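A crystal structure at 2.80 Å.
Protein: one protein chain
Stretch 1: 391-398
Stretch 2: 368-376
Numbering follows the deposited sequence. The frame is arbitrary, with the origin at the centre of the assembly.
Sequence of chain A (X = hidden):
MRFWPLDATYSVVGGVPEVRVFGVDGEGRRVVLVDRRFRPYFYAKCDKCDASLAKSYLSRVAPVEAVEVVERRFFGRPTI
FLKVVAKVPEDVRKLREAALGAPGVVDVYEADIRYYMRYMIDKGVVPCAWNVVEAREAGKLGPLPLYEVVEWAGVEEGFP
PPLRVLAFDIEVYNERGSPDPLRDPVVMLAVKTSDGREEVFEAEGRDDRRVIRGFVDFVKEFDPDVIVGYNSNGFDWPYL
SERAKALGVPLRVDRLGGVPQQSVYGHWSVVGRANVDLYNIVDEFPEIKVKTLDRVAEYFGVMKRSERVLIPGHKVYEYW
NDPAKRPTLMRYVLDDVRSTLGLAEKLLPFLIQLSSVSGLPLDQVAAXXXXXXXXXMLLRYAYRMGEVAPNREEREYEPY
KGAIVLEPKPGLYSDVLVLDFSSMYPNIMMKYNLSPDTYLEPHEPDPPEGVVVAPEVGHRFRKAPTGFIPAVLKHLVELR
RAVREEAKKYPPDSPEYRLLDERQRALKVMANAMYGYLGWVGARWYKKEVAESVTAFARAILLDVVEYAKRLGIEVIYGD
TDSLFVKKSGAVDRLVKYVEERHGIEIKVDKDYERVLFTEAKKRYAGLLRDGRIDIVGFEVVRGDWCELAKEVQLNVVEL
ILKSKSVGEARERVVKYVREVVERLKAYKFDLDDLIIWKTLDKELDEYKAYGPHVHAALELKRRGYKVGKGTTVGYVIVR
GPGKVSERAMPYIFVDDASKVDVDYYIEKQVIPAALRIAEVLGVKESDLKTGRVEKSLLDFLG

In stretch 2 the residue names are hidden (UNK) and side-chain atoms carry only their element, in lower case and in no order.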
ATOM      1  N   ASN A 391      -3.643  18.775 -15.125  1.00 65.69           N
ATOM      2  CA  ASN A 391      -2.828  19.132 -13.973  1.00 67.21           C
ATOM      3  C   ASN A 391      -3.487  18.694 -12.671  1.00 72.00           C
ATOM      4  O   ASN A 391      -4.672  18.356 -12.621  1.00 69.73           O
ATOM      5  CB  ASN A 391      -2.549  20.637 -13.953  1.00 65.40           C
ATOM      6  CG  ASN A 391      -1.570  21.055 -15.025  1.00 65.27           C
ATOM      7  OD1 ASN A 391      -0.605  20.343 -15.311  1.00 63.07           O
ATOM      8  ND2 ASN A 391      -1.804  22.217 -15.619  1.00 67.53           N
ATOM      9  N   ARG A 392      -2.685  18.705 -11.609  1.00 64.29           N
ATOM     10  CA  ARG A 392      -3.074  18.195 -10.303  1.00 69.11           C
ATOM     11  C   ARG A 392      -3.220  19.338  -9.311  1.00 75.61           C
ATOM     12  O   ARG A 392      -2.708  20.442  -9.517  1.00 78.78           O
ATOM     13  CB  ARG A 392      -2.041  17.201  -9.754  1.00 71.12           C
ATOM     14  CG  ARG A 392      -1.604  16.110 -10.706  1.00 78.28           C
ATOM     15  CD  ARG A 392      -0.448  16.533 -11.608  1.00 87.64           C
ATOM     16  NE  ARG A 392      -0.800  16.369 -13.017  1.00 90.42           N
ATOM     17  CZ  ARG A 392       0.077  16.174 -13.996  1.00 86.12           C
ATOM     18  NH1 ARG A 392       1.373  16.115 -13.727  1.00 80.55           N
ATOM     19  NH2 ARG A 392      -0.345  16.028 -15.244  1.00 90.91           N
ATOM     20  N   GLU A 393      -3.932  19.055  -8.220  1.00 84.04           N
ATOM     21  CA  GLU A 393      -3.975  19.949  -7.069  1.00 93.21           C
ATOM     22  C   GLU A 393      -3.128  19.436  -5.908  1.00100.15           C
ATOM     23  O   GLU A 393      -2.159  20.086  -5.514  1.00106.22           O
ATOM     24  CB  GLU A 393      -5.426  20.176  -6.628  1.00 96.68           C
ATOM     25  CG  GLU A 393      -6.272  20.844  -7.703  1.00101.03           C
ATOM     26  CD  GLU A 393      -5.754  22.222  -8.086  1.00104.20           C
ATOM     27  OE1 GLU A 393      -5.305  22.969  -7.190  1.00104.93           O
ATOM     28  OE2 GLU A 393      -5.792  22.558  -9.289  1.00103.99           O
ATOM     29  N   GLU A 394      -3.477  18.284  -5.345  1.00102.04           N
ATOM     30  CA  GLU A 394      -2.695  17.737  -4.247  1.00104.44           C
ATOM     31  C   GLU A 394      -2.887  16.235  -4.209  1.00113.60           C
ATOM     32  O   GLU A 394      -3.713  15.671  -4.932  1.00119.72           O
ATOM     33  CB  GLU A 394      -3.120  18.362  -2.911  1.00 98.67           C
ATOM     34  CG  GLU A 394      -4.638  18.503  -2.752  1.00 93.06           C
ATOM     35  CD  GLU A 394      -5.359  17.189  -2.437  1.00 89.45           C
ATOM     36  OE1 GLU A 394      -4.730  16.256  -1.895  1.00 80.62           O
ATOM     37  OE2 GLU A 394      -6.572  17.095  -2.725  1.00 84.68           O
ATOM     38  N   ARG A 395      -2.089  15.587  -3.374  1.00101.38           N
ATOM     39  CA  ARG A 395      -2.300  14.187  -3.021  1.00 97.49           C
ATOM     40  C   ARG A 395      -2.703  14.070  -1.553  1.00 88.59           C
ATOM     41  O   ARG A 395      -1.968  14.515  -0.666  1.00 90.79           O
ATOM     42  CB  ARG A 395      -1.064  13.315  -3.302  1.00 97.79           C
ATOM     43  CG  ARG A 395      -0.860  12.850  -4.768  1.00 94.59           C
ATOM     44  CD  ARG A 395       0.386  11.946  -4.961  1.00 94.39           C
ATOM     45  NE  ARG A 395       0.483  11.476  -6.360  1.00 95.39           N
ATOM     46  CZ  ARG A 395       1.010  12.242  -7.308  1.00 91.57           C
ATOM     47  NH1 ARG A 395       1.455  13.455  -6.972  1.00 87.75           N
ATOM     48  NH2 ARG A 395       1.081  11.819  -8.560  1.00 88.19           N
ATOM     49  N   GLU A 396      -3.874  13.492  -1.315  1.00 96.08           N
ATOM     50  CA  GLU A 396      -4.443  13.001  -0.069  1.00 91.02           C
ATOM     51  C   GLU A 396      -4.958  11.569  -0.249  1.00 81.01           C
ATOM     52  O   GLU A 396      -4.732  10.706   0.618  1.00 85.44           O
ATOM     53  CB  GLU A 396      -5.552  13.893   0.460  1.00 95.62           C
ATOM     54  CG  GLU A 396      -6.787  13.941  -0.423  1.00 97.41           C
ATOM     55  CD  GLU A 396      -7.842  14.859   0.130  1.00 98.30           C
ATOM     56  OE1 GLU A 396      -7.480  15.956   0.605  1.00 98.98           O
ATOM     57  OE2 GLU A 396      -9.028  14.474   0.112  1.00 94.58           O
ATOM     58  N   TYR A 397      -5.558  11.274  -1.401  1.00 83.97           N
ATOM     59  CA  TYR A 397      -6.213  10.023  -1.786  1.00 81.16           C
ATOM     60  C   TYR A 397      -7.188   9.503  -0.736  1.00 86.85           C
ATOM     61  O   TYR A 397      -6.981   9.664   0.471  1.00 86.83           O
ATOM     62  CB  TYR A 397      -5.196   8.939  -2.116  1.00 70.29           C
ATOM     63  CG  TYR A 397      -5.849   7.717  -2.739  1.00 66.38           C
ATOM     64  CD1 TYR A 397      -6.609   7.842  -3.899  1.00 65.23           C
ATOM     65  CD2 TYR A 397      -5.707   6.446  -2.184  1.00 63.39           C
ATOM     66  CE1 TYR A 397      -7.207   6.757  -4.479  1.00 62.50           C
ATOM     67  CE2 TYR A 397      -6.306   5.353  -2.770  1.00 61.86           C
ATOM     68  CZ  TYR A 397      -7.051   5.518  -3.916  1.00 61.28           C
ATOM     69  OH  TYR A 397      -7.648   4.428  -4.498  1.00 60.19           O
ATOM     70  N   GLU A 398      -8.252   8.848  -1.197  1.00 76.52           N
ATOM     71  CA  GLU A 398      -9.327   8.401  -0.320  1.00 84.84           C
ATOM     72  C   GLU A 398      -9.850   7.046  -0.815  1.00 88.39           C
ATOM     73  O   GLU A 398     -10.511   6.959  -1.863  1.00 87.42           O
ATOM     74  CB  GLU A 398     -10.380   9.497  -0.229  1.00 88.40           C
ATOM     75  CG  GLU A 398     -10.834  10.018  -1.557  1.00 89.31           C
ATOM     76  CD  GLU A 398     -12.074   9.301  -1.972  1.00 91.72           C
ATOM     77  OE1 GLU A 398     -12.862   9.008  -1.054  1.00 94.55           O
ATOM     78  OE2 GLU A 398     -12.256   9.008  -3.176  1.00 90.11           O
ATOM     79  N   UNK A 368       3.452   3.355  -3.370  1.00 48.28           N
ATOM     80  CA  UNK A 368       2.505   4.337  -3.871  1.00 49.15           C
ATOM     81  C   UNK A 368       1.079   3.972  -3.472  1.00 50.80           C
ATOM     82  O   UNK A 368       0.747   2.804  -3.248  1.00 52.93           O
ATOM     83  c   UNK A 368       2.611   4.447  -5.392  1.00 47.77           C
ATOM     84  N   UNK A 369       0.227   4.989  -3.387  1.00 47.28           N
ATOM     85  CA  UNK A 369      -1.178   4.762  -3.092  1.00 48.11           C
ATOM     86  C   UNK A 369      -1.891   4.214  -4.325  1.00 49.71           C
ATOM     87  O   UNK A 369      -1.392   4.295  -5.453  1.00 50.99           O
ATOM     88  o   UNK A 369      -1.847   7.045  -3.620  1.00 46.56           O
ATOM     89  c   UNK A 369      -1.853   6.049  -2.613  1.00 48.77           C
ATOM     90  N   UNK A 370      -3.068   3.627  -4.089  1.00 52.12           N
ATOM     91  CA  UNK A 370      -3.837   3.018  -5.173  1.00 49.92           C
ATOM     92  C   UNK A 370      -4.102   4.032  -6.280  1.00 50.17           C
ATOM     93  O   UNK A 370      -3.928   3.740  -7.470  1.00 49.95           O
ATOM     94  c   UNK A 370      -5.935   1.772  -5.759  1.00 50.68           C
ATOM     95  c   UNK A 370      -4.833   1.394  -3.542  1.00 50.39           C
ATOM     96  c   UNK A 370      -5.143   2.411  -4.632  1.00 49.11           C
ATOM     97  N   UNK A 371      -4.528   5.241  -5.903  1.00 49.65           N
ATOM     98  CA  UNK A 371      -4.757   6.278  -6.895  1.00 50.96           C
ATOM     99  C   UNK A 371      -3.473   6.741  -7.548  1.00 50.96           C
ATOM    100  O   UNK A 371      -3.438   7.009  -8.751  1.00 52.11           O
ATOM    101  N   UNK A 372      -2.406   6.858  -6.763  1.00 50.55           N
ATOM    102  CA  UNK A 372      -1.119   7.189  -7.355  1.00 52.55           C
ATOM    103  C   UNK A 372      -0.679   6.108  -8.346  1.00 51.43           C
ATOM    104  O   UNK A 372      -0.143   6.424  -9.414  1.00 51.82           O
ATOM    105  n   UNK A 372       2.033   7.093  -7.318  1.00 59.04           N
ATOM    106  c   UNK A 372       1.229   7.987  -6.785  1.00 55.62           C
ATOM    107  o   UNK A 372       1.529   9.181  -6.706  1.00 56.61           O
ATOM    108  c   UNK A 372      -0.083   7.439  -6.249  1.00 53.64           C
ATOM    109  N   UNK A 373      -0.925   4.833  -8.029  1.00 49.90           N
ATOM    110  CA  UNK A 373      -0.571   3.750  -8.948  1.00 50.13           C
ATOM    111  C   UNK A 373      -1.380   3.831 -10.242  1.00 46.93           C
ATOM    112  O   UNK A 373      -0.840   3.632 -11.337  1.00 43.57           O
ATOM    113  c   UNK A 373      -0.771  -0.188  -5.702  1.00 60.02           C
ATOM    114  n   UNK A 373      -0.329  -0.115  -4.452  1.00 60.73           N
ATOM    115  c   UNK A 373      -0.036   1.229  -8.878  1.00 55.36           C
ATOM    116  n   UNK A 373      -2.047  -0.463  -5.933  1.00 58.80           N
ATOM    117  c   UNK A 373      -0.780   2.399  -8.256  1.00 53.60           C
ATOM    118  c   UNK A 373      -0.337  -0.062  -8.128  1.00 56.67           C
ATOM    119  n   UNK A 373       0.061   0.004  -6.721  1.00 59.03           N
ATOM    120  N   UNK A 374      -2.683   4.112 -10.133  1.00 52.55           N
ATOM    121  CA  UNK A 374      -3.545   4.181 -11.312  1.00 49.67           C
ATOM    122  C   UNK A 374      -3.168   5.373 -12.185  1.00 51.17           C
ATOM    123  O   UNK A 374      -3.198   5.292 -13.419  1.00 54.08           O
ATOM    124  c   UNK A 374      -5.019   4.251 -10.871  1.00 46.14           C
ATOM    125  c   UNK A 374      -5.455   2.936 -10.254  1.00 45.46           C
ATOM    126  c   UNK A 374      -5.930   4.632 -12.033  1.00 46.45           C
ATOM    127  N   UNK A 375      -2.785   6.489 -11.562  1.00 48.74           N
ATOM    128  CA  UNK A 375      -2.462   7.687 -12.328  1.00 47.81           C
ATOM    129  C   UNK A 375      -1.193   7.512 -13.153  1.00 48.05           C
ATOM    130  O   UNK A 375      -1.090   8.068 -14.252  1.00 51.80           O
ATOM    131  c   UNK A 375      -2.487  10.217 -12.072  1.00 49.57           C
ATOM    132  c   UNK A 375      -2.341   8.882 -11.387  1.00 47.75           C
ATOM    133  o   UNK A 375      -2.003  11.700 -10.277  1.00 60.13           O
ATOM    134  c   UNK A 375      -2.860  11.314 -11.099  1.00 54.99           C
ATOM    135  o   UNK A 375      -4.014  11.787 -11.153  1.00 56.83           O
ATOM    136  N   UNK A 376      -0.222   6.745 -12.653  1.00 47.80           N
ATOM    137  CA  UNK A 376       0.961   6.437 -13.449  1.00 49.08           C
ATOM    138  C   UNK A 376       0.651   5.489 -14.600  1.00 48.56           C
ATOM    139  O   UNK A 376       1.382   5.486 -15.597  1.00 49.83           O
ATOM    140  c   UNK A 376       2.060   5.846 -12.565  1.00 50.78           C
ATOM    141  c   UNK A 376       2.854   6.891 -11.847  1.00 52.44           C
ATOM    142  c   UNK A 376       3.715   7.868 -12.442  1.00 51.49           C
ATOM    143  c   UNK A 376       5.482   9.955 -12.927  1.00 53.17           C
ATOM    144  c   UNK A 376       2.896   7.114 -10.500  1.00 52.42           C
ATOM    145  c   UNK A 376       4.250   8.646 -11.397  1.00 51.01           C
ATOM    146  c   UNK A 376       5.138   9.695 -11.628  1.00 52.59           C
ATOM    147  c   UNK A 376       4.967   9.198 -13.985  1.00 52.06           C
ATOM    148  n   UNK A 376       3.735   8.167 -10.222  1.00 52.53           N
ATOM    149  c   UNK A 376       4.088   8.158 -13.758  1.00 52.15           C
TER

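Position 368 carries a single side-chain carbon, CB, 7.4 Å from NE of Arg 395. One carbon and nothing further makes it Ala 368, a buried lead-in that takes no part in the contact.

Position 369 has one carbon and then one oxygen. The carbon, CB, lies 3.9 Å from CD2 of Tyr 397, while the oxygen turns back to the chain and accepts a hydrogen bond from the backbone N of position 372 at 3.2 Å. A short hydroxyl side chain just ahead of a helix, capping a free backbone NH, could also be threonine, but there is no second branch: this is Ser 369. Its chi1 of 63° (p) suits the capping role.

At position 370, the first residue of the helix, one carbon carries two others and no heteroatom follows. CB packs against CE2 of Tyr 397 at 3.7 Å, an apolar contact near the end of the ring, and lies 3.2 Å from its OH. Three carbons branching at CB give Val 370.

Position 371 has no side-chain atoms at all. Its backbone N lies 3.2 Å from CZ of Tyr 397, over one face of the ring. The bareness matters here: an ideally placed CB would point toward stretch 1 and come 2.6 Å from CE1 of Tyr 397, a clash. The ring occupies the space that a side chain would need. This is Gly 371.

Position 372 shows two carbons, the second bearing one oxygen and one nitrogen, a short amide. CA-to-CB points sideways, but the end of the side chain comes nearer, leaving the oxygen 2.5 Å from NE of Arg 395. It is Asn 372, whose ND2 is hydrogen-bonded elsewhere in the structure.

Position 373 runs through three carbons and a nitrogen to a carbon holding two more nitrogens. That guanidinium identifies Arg 373, which stays out of reach of stretch 1.

Position 374 again has one carbon carrying two, Val 374, and it too remains out of reach.

Position 375 has three carbons, the third carrying two oxygens. One oxygen forms a salt bridge with NH2 of Arg 395 at 3.5 Å, but lies well out of the guanidinium plane, so the attraction rests on charge alone; the same oxygen is 4.4 Å from CG of Arg 392. A carboxylate one carbon beyond aspartate's means Glu 375.

Position 376 has one carbon followed by fused five- and six-membered rings holding eight carbons and one nitrogen. Only Trp 376 fits; its NE1 lies 4.8 Å from NH2 of Arg 395, too far for contact.

The rules of this contact are economical. An irregular strip of chain sends Tyr 397 toward the beginning of a helix, where Ser 369 and Val 370 touch the ring and the bare Gly 371 lets it sit close to the backbone. Asn 372, next in sequence, brings a neutral amide oxygen near Arg 395, and Glu 375, a turn beyond Gly 371, adds the salt bridge.

Stretch 2 (368-376) ASVGNRVEW
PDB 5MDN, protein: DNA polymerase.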